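Local structure of BCL-2 protein (Schistosoma japonicum, 7JMT) at residues A[53-58]-A[161-166]. The protein probably binds BH domains of other BCL-2 family members in the regulation of apoptosis, and holds the inhibitor ABT-737 in a surface groove. Sequence-based numbering, arbitrary orientation.
Sequences HSLLQL and SGLIEF. With N3C (4-{4-[(4'-chlorobiphenyl-2-yl)methyl]piperazin-1-yl}-N-{[4-({(1R)-3-(dimethylamino)-1-[(phenylthio)methyl]propyl}amino)-3-nitrophenyl]sulfonyl}benzamide), chain G.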
loop_
_atom_site.group_PDB
_atom_site.type_symbol
_atom_site.label_atom_id
_atom_site.label_comp_id
_atom_site.label_asym_id
_atom_site.label_seq_id
_atom_site.Cartn_x
_atom_site.Cartn_y
_atom_site.Cartn_z
ATOM N N HIS A 53 11.796 2.615 4.106
ATOM C CA HIS A 53 12.979 2.643 3.221
ATOM C C HIS A 53 13.159 1.273 2.582
ATOM O O HIS A 53 13.507 1.225 1.410
ATOM C CB HIS A 53 14.197 3.132 3.996
ATOM C CG HIS A 53 14.285 4.613 4.114
ATOM N ND1 HIS A 53 14.079 5.271 5.301
ATOM C CD2 HIS A 53 14.570 5.560 3.200
ATOM C CE1 HIS A 53 14.228 6.561 5.116
ATOM N NE2 HIS A 53 14.526 6.764 3.837
ATOM N N SER A 54 12.960 0.208 3.338
ATOM C CA SER A 54 13.057 -1.185 2.843
ATOM C C SER A 54 11.956 -1.471 1.833
ATOM O O SER A 54 12.273 -2.009 0.788
ATOM C CB SER A 54 13.009 -2.161 3.981
ATOM O OG SER A 54 14.176 -2.098 4.769
ATOM N N LEU A 55 10.726 -1.080 2.119
ATOM C CA LEU A 55 9.572 -1.346 1.236
ATOM C C LEU A 55 9.741 -0.564 -0.061
ATOM O O LEU A 55 9.374 -1.093 -1.095
ATOM C CB LEU A 55 8.283 -1.009 1.984
ATOM C CG LEU A 55 6.976 -1.409 1.312
ATOM C CD1 LEU A 55 6.895 -2.915 1.109
ATOM C CD2 LEU A 55 5.798 -0.917 2.127
ATOM N N LEU A 56 10.255 0.654 -0.010
ATOM C CA LEU A 56 10.508 1.483 -1.212
ATOM C C LEU A 56 11.594 0.846 -2.080
ATOM O O LEU A 56 11.422 0.847 -3.297
ATOM C CB LEU A 56 10.843 2.917 -0.785
ATOM C CG LEU A 56 9.684 3.752 -0.240
ATOM C CD1 LEU A 56 10.195 4.936 0.560
ATOM C CD2 LEU A 56 8.764 4.235 -1.348
ATOM N N GLN A 57 12.658 0.317 -1.496
ATOM C CA GLN A 57 13.739 -0.374 -2.240
ATOM C C GLN A 57 13.190 -1.631 -2.897
ATOM O O GLN A 57 13.489 -1.859 -4.068
ATOM C CB GLN A 57 14.866 -0.759 -1.287
ATOM C CG GLN A 57 16.082 -1.390 -1.942
ATOM C CD GLN A 57 16.717 -2.395 -1.017
ATOM O OE1 GLN A 57 17.660 -2.091 -0.296
ATOM N NE2 GLN A 57 16.185 -3.604 -1.014
ATOM N N LEU A 58 12.418 -2.416 -2.165
ATOM C CA LEU A 58 11.871 -3.694 -2.671
ATOM C C LEU A 58 10.805 -3.446 -3.739
ATOM O O LEU A 58 10.807 -4.179 -4.723
ATOM C CB LEU A 58 11.351 -4.504 -1.483
ATOM C CG LEU A 58 12.386 -4.948 -0.452
ATOM C CD1 LEU A 58 11.712 -5.422 0.825
ATOM C CD2 LEU A 58 13.284 -6.027 -1.015
ATOM N N SER A 161 8.862 -5.282 10.892
ATOM C CA SER A 161 10.317 -5.052 11.041
ATOM C C SER A 161 11.095 -6.110 10.262
ATOM O O SER A 161 12.274 -5.893 10.036
ATOM C CB SER A 161 10.718 -5.002 12.473
ATOM O OG SER A 161 10.072 -3.967 13.186
ATOM N N GLY A 162 10.479 -7.223 9.901
ATOM C CA GLY A 162 11.100 -8.315 9.137
ATOM C C GLY A 162 11.532 -7.917 7.756
ATOM O O GLY A 162 12.388 -8.601 7.215
ATOM N N LEU A 163 10.890 -6.918 7.174
ATOM C CA LEU A 163 11.229 -6.402 5.828
ATOM C C LEU A 163 12.619 -5.776 5.841
ATOM O O LEU A 163 13.174 -5.665 4.777
ATOM C CB LEU A 163 10.170 -5.405 5.355
ATOM C CG LEU A 163 8.879 -5.993 4.796
ATOM C CD1 LEU A 163 7.745 -4.983 4.876
ATOM C CD2 LEU A 163 9.061 -6.472 3.364
ATOM N N ILE A 164 13.108 -5.292 6.973
ATOM C CA ILE A 164 14.433 -4.619 7.092
ATOM C C ILE A 164 15.570 -5.609 6.833
ATOM O O ILE A 164 16.594 -5.181 6.332
ATOM C CB ILE A 164 14.587 -3.842 8.416
ATOM C CG1 ILE A 164 13.509 -2.769 8.596
ATOM C CG2 ILE A 164 15.981 -3.240 8.523
ATOM C CD1 ILE A 164 13.249 -2.389 10.032
ATOM N N GLU A 165 15.458 -6.855 7.261
ATOM C CA GLU A 165 16.523 -7.872 7.074
ATOM C C GLU A 165 16.334 -8.508 5.705
ATOM O O GLU A 165 17.330 -8.884 5.098
ATOM C CB GLU A 165 16.495 -8.918 8.182
ATOM C CG GLU A 165 17.667 -9.879 8.139
ATOM C CD GLU A 165 17.771 -10.816 9.326
ATOM O OE1 GLU A 165 16.831 -10.848 10.142
ATOM O OE2 GLU A 165 18.799 -11.508 9.433
ATOM N N PHE A 166 15.097 -8.613 5.244
ATOM C CA PHE A 166 14.803 -9.200 3.925
ATOM C C PHE A 166 15.447 -8.326 2.853
ATOM O O PHE A 166 16.096 -8.873 1.963
ATOM C CB PHE A 166 13.292 -9.368 3.803
ATOM C CG PHE A 166 12.781 -9.981 2.534
ATOM C CD1 PHE A 166 12.999 -11.316 2.262
ATOM C CD2 PHE A 166 12.031 -9.231 1.648
ATOM C CE1 PHE A 166 12.508 -11.884 1.103
ATOM C CE2 PHE A 166 11.537 -9.801 0.493
ATOM C CZ PHE A 166 11.780 -11.124 0.227
HETATM O O34 N3C G . 12.956 -7.975 -4.025
HETATM N N33 N3C G . 12.636 -9.000 -3.400
HETATM O O33 N3C G . 12.319 -8.906 -2.240
HETATM C C33 N3C G . 12.616 -10.303 -3.925
HETATM C C32 N3C G . 13.475 -10.684 -4.932
HETATM N N35 N3C G . 14.273 -9.744 -5.469
HETATM C C36 N3C G . 14.979 -9.895 -6.719
HETATM C C41 N3C G . 14.059 -9.797 -7.954
HETATM S S42 N3C G . 12.881 -8.460 -7.956
HETATM C C43 N3C G . 11.532 -8.824 -6.998
HETATM C C48 N3C G . 11.024 -10.086 -7.010
HETATM C C47 N3C G . 9.923 -10.414 -6.247
HETATM C C46 N3C G . 9.318 -9.474 -5.432
HETATM C C45 N3C G . 9.846 -8.195 -5.400
HETATM C C44 N3C G . 10.945 -7.878 -6.188
HETATM C C37 N3C G . 16.071 -8.823 -6.665
HETATM C C38 N3C G . 17.276 -9.299 -7.483
HETATM N N39 N3C G . 18.526 -8.643 -7.046
HETATM C C40 N3C G . 19.090 -9.418 -5.911
HETATM C C39 N3C G . 19.471 -8.565 -8.195
HETATM C C31 N3C G . 13.445 -11.995 -5.401
HETATM C C30 N3C G . 12.576 -12.917 -4.842
HETATM C C34 N3C G . 11.739 -11.225 -3.364
HETATM C C29 N3C G . 11.715 -12.529 -3.819
HETATM S S28 N3C G . 10.725 -13.584 -3.151
HETATM O O28 N3C G . 11.294 -14.900 -3.349
HETATM O O29 N3C G . 10.559 -13.395 -1.719
HETATM N N27 N3C G . 9.440 -13.367 -3.908
HETATM C C26 N3C G . 9.356 -13.683 -5.204
HETATM O O26 N3C G . 10.246 -14.196 -5.872
HETATM C C23 N3C G . 8.097 -13.300 -5.883
HETATM C C22 N3C G . 8.106 -13.292 -7.253
HETATM C C21 N3C G . 6.987 -12.879 -7.961
HETATM C C24 N3C G . 7.000 -12.803 -5.188
HETATM C C25 N3C G . 5.875 -12.389 -5.914
HETATM C C20 N3C G . 5.846 -12.442 -7.310
HETATM N N17 N3C G . 4.744 -12.008 -8.054
HETATM C C16 N3C G . 4.795 -12.194 -9.510
HETATM C C15 N3C G . 3.445 -11.943 -10.173
HETATM C C18 N3C G . 3.643 -11.328 -7.378
HETATM C C19 N3C G . 2.370 -11.334 -8.178
HETATM N N14 N3C G . 2.678 -10.872 -9.536
HETATM C C13 N3C G . 1.525 -10.674 -10.418
HETATM C C12 N3C G . 0.188 -10.515 -9.745
HETATM C C11 N3C G . -0.590 -11.649 -9.562
HETATM C C10 N3C G . -1.836 -11.592 -8.958
HETATM C C9 N3C G . -2.323 -10.374 -8.532
HETATM C C8 N3C G . -1.553 -9.237 -8.705
HETATM C C7 N3C G . -0.296 -9.299 -9.321
HETATM C C4 N3C G . 0.389 -8.096 -9.453
HETATM C C3 N3C G . 0.391 -7.352 -10.626
HETATM C C2 N3C G . 1.039 -6.129 -10.659
HETATM C C5 N3C G . 1.005 -7.597 -8.326
HETATM C C6 N3C G . 1.661 -6.389 -8.369
HETATM C C1 N3C G . 1.677 -5.671 -9.529
HETATM CL CL1 N3C G . 2.539 -4.128 -9.498
#
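Leu-58 and Phe-166 meet at the end of the ligand groove of this all-helical Bcl-2 fold, where the short helix 163-167, the last one modelled, packs against helix 48-65. The CD1 methyl of Leu-58 divides its contacts between two partners: it lies 3.8 Å from Leu-163 CD2 and 3.9 Å from Phe-166 CD2, reaching the ring at its edge rather than over a face. The other methyl, CD2, turns to N3C (ABT-737) and lies against the nitro oxygen O33 (Leu-58 CD2 to O33 3.3 Å). The Phe-166 ring also borders the inhibitor, with a sulfonyl oxygen, O29, at its edge and in the ring plane, while O33 approaches obliquely. Its CG stands anti to the backbone N (chi1 -179°), which carries the ring from the short helix toward Leu-58 and the groove. Trp-109 meets the same ring with the planes inclined by about 40°, and Val-113 of the same helix, 109-127, touches Leu-58. Farther from the inhibitor, Leu-163 CD1 makes a looser contact with Leu-55 CD1. One turn before Leu-58, at Ser-54, the backbones are nearest, its CA lying 5.6 Å from Ile-164 CA. No hydrogen bond joins the two segments; Ser-54 OG hydrogen-bonds to the carbonyl oxygen of Glu-50 one turn earlier in the same helix, and the same OG lies 3.4 Å from Ile-164 CA.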